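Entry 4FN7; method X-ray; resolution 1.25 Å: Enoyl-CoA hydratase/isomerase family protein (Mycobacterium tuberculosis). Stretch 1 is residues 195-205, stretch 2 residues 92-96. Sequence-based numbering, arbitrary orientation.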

# COMPACT_ATOMS: atom_id res chain seq x y z
N PHE A 195 -13.66 13.41 15.74
CA PHE A 195 -13.77 11.95 15.73
C PHE A 195 -14.59 11.41 16.90
O PHE A 195 -15.19 10.35 16.81
CB PHE A 195 -12.38 11.30 15.69
CG PHE A 195 -11.54 11.72 14.52
CD1 PHE A 195 -12.10 11.92 13.26
CD2 PHE A 195 -10.18 11.93 14.68
CE1 PHE A 195 -11.30 12.31 12.19
CE2 PHE A 195 -9.39 12.31 13.62
CZ PHE A 195 -9.94 12.50 12.38
N ALA A 196 -14.60 12.15 18.01
CA ALA A 196 -15.45 11.78 19.14
C ALA A 196 -16.93 11.78 18.76
O ALA A 196 -17.76 11.17 19.45
CB ALA A 196 -15.20 12.71 20.33
N GLY A 197 -17.26 12.46 17.66
CA GLY A 197 -18.62 12.52 17.16
C GLY A 197 -19.00 11.32 16.29
O GLY A 197 -20.18 11.13 15.97
N LEU A 198 -18.02 10.52 15.89
CA LEU A 198 -18.31 9.26 15.22
C LEU A 198 -18.99 8.31 16.19
O LEU A 198 -18.87 8.46 17.41
CB LEU A 198 -17.03 8.61 14.69
CG LEU A 198 -16.27 9.38 13.60
CD1 LEU A 198 -14.87 8.79 13.44
CD2 LEU A 198 -17.04 9.34 12.28
N ASN A 199 -19.73 7.34 15.67
CA ASN A 199 -20.32 6.35 16.56
C ASN A 199 -19.23 5.50 17.18
O ASN A 199 -18.48 4.82 16.47
CB ASN A 199 -21.31 5.48 15.80
CG ASN A 199 -22.02 4.49 16.70
OD1 ASN A 199 -21.53 3.39 16.94
ND2 ASN A 199 -23.18 4.88 17.20
N GLN A 200 -19.12 5.53 18.50
CA GLN A 200 -18.01 4.89 19.19
C GLN A 200 -18.01 3.37 19.02
O GLN A 200 -16.96 2.77 18.79
CB GLN A 200 -17.98 5.27 20.67
CG GLN A 200 -16.78 4.71 21.42
CD GLN A 200 -17.03 3.33 21.99
OE1 GLN A 200 -18.13 3.03 22.46
NE2 GLN A 200 -16.02 2.48 21.94
N HIS A 201 -19.17 2.74 19.14
CA HIS A 201 -19.28 1.30 18.98
C HIS A 201 -18.80 0.87 17.59
O HIS A 201 -18.03 -0.09 17.45
CB HIS A 201 -20.73 0.85 19.20
CG HIS A 201 -20.93 -0.63 19.10
ND1 HIS A 201 -21.12 -1.27 17.90
CD2 HIS A 201 -20.97 -1.59 20.05
CE1 HIS A 201 -21.27 -2.57 18.11
NE2 HIS A 201 -21.18 -2.79 19.41
N ALA A 202 -19.26 1.58 16.57
CA ALA A 202 -18.90 1.26 15.19
C ALA A 202 -17.42 1.54 14.93
O ALA A 202 -16.76 0.78 14.23
CB ALA A 202 -19.77 2.05 14.22
N HIS A 203 -16.92 2.64 15.48
CA HIS A 203 -15.50 2.97 15.35
C HIS A 203 -14.63 1.87 15.95
O HIS A 203 -13.69 1.39 15.31
CB HIS A 203 -15.20 4.30 16.04
CG HIS A 203 -13.73 4.57 16.18
ND1 HIS A 203 -12.93 4.89 15.10
CD2 HIS A 203 -12.92 4.54 17.26
CE1 HIS A 203 -11.68 5.05 15.52
NE2 HIS A 203 -11.65 4.86 16.82
N ALA A 204 -14.94 1.48 17.18
CA ALA A 204 -14.15 0.48 17.89
C ALA A 204 -14.15 -0.85 17.16
O ALA A 204 -13.11 -1.49 17.02
CB ALA A 204 -14.66 0.32 19.31
N ALA A 205 -15.32 -1.27 16.69
CA ALA A 205 -15.43 -2.56 16.03
C ALA A 205 -14.74 -2.54 14.67
O ALA A 205 -14.04 -3.49 14.31
CB ALA A 205 -16.88 -2.95 15.86
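Stretch 2 (92-96) YPKPV

Stretch 2, Tyr 92 to Val 96, is an irregular, mostly extended segment that lies on a turn and the start of a helix in stretch 1. It runs counter to stretch 1: Pro 93 lies beside Ala 204, their CA atoms 4.5 Å apart, whereas the CA of Pro 95 is nearest that of Phe 195, 6.2 Å away. Between these ends, a type I turn from Phe 195 to Leu 198 leads to Asn 199, the N-cap. The t chi1 brings Asn 199 OD1 to 2.9 Å from Ala 202 N, satisfying an amide that the first helical turn leaves without a backbone acceptor.

One hydrogen bond joins the stretches. Gln 200 has chi1 t and chi2 m, a bent chain whose CB starts sideways but whose end comes nearer, so that Gln 200 NE2 donates to Pro 93 O at 3.0 Å, almost perfectly in line. An amide suits this place because it can donate to a backbone carbonyl without bringing a charge. The t chi1 also places Gln 200 CG 3.8 Å from Lys 94 CD; Lys 94 points its CB away, and its NZ is bonded elsewhere in the structure.

Pro 95 has the largest area covered by the other stretch. With chi1 t, His 203 presents a ring face to it, and Pro 95 CG sits 3.8 Å from the ring centroid of His 203, 20° off the normal, a CH-pi contact. His 203 NE2 also comes within 3.3 Å of Pro 95 N, but Pro 95 N carries no hydrogen and, with its lone pair delocalised into the peptide bond, is a poor acceptor, so this is a close approach and not a hydrogen bond. On Phe 195, chi1 m leads the ring end away while CB stays close, 3.6 Å from Pro 95 CB. Beside Pro 93, the small Ala 204 permits close approach: Ala 204 CB lies 3.5 Å from Pro 93 O and 4.0 Å from Pro 93 CB.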

# COMPACT_ATOMS: atom_id res chain seq x y z
N TYR A 92 -7.30 0.57 20.74
CA TYR A 92 -8.03 1.44 21.66
C TYR A 92 -9.44 1.71 21.15
O TYR A 92 -9.63 2.02 19.99
CB TYR A 92 -7.25 2.74 21.88
CG TYR A 92 -7.64 3.42 23.16
CD1 TYR A 92 -7.28 2.87 24.39
CD2 TYR A 92 -8.41 4.57 23.16
CE1 TYR A 92 -7.66 3.47 25.58
CE2 TYR A 92 -8.79 5.17 24.35
CZ TYR A 92 -8.41 4.61 25.55
OH TYR A 92 -8.80 5.21 26.73
N PRO A 93 -10.45 1.60 22.04
CA PRO A 93 -11.83 1.71 21.56
C PRO A 93 -12.30 3.13 21.24
O PRO A 93 -13.43 3.29 20.78
CB PRO A 93 -12.66 1.11 22.71
CG PRO A 93 -11.81 1.29 23.90
CD PRO A 93 -10.38 1.19 23.45
N LYS A 94 -11.47 4.13 21.48
CA LYS A 94 -11.79 5.51 21.14
C LYS A 94 -10.80 6.01 20.11
O LYS A 94 -9.67 5.50 20.04
CB LYS A 94 -11.69 6.41 22.38
CG LYS A 94 -12.31 5.83 23.63
CD LYS A 94 -13.83 5.71 23.53
CE LYS A 94 -14.41 5.06 24.78
NZ LYS A 94 -14.08 5.82 26.01
N PRO A 95 -11.19 7.01 19.31
CA PRO A 95 -10.21 7.56 18.37
C PRO A 95 -8.98 8.10 19.10
O PRO A 95 -9.10 8.71 20.17
CB PRO A 95 -10.97 8.69 17.68
CG PRO A 95 -12.41 8.27 17.76
CD PRO A 95 -12.53 7.59 19.11
N VAL A 96 -7.81 7.88 18.50
CA VAL A 96 -6.54 8.32 19.06
C VAL A 96 -5.87 9.22 18.04
O VAL A 96 -5.63 8.82 16.89
CB VAL A 96 -5.61 7.11 19.33
CG1 VAL A 96 -4.24 7.59 19.83
CG2 VAL A 96 -6.26 6.15 20.32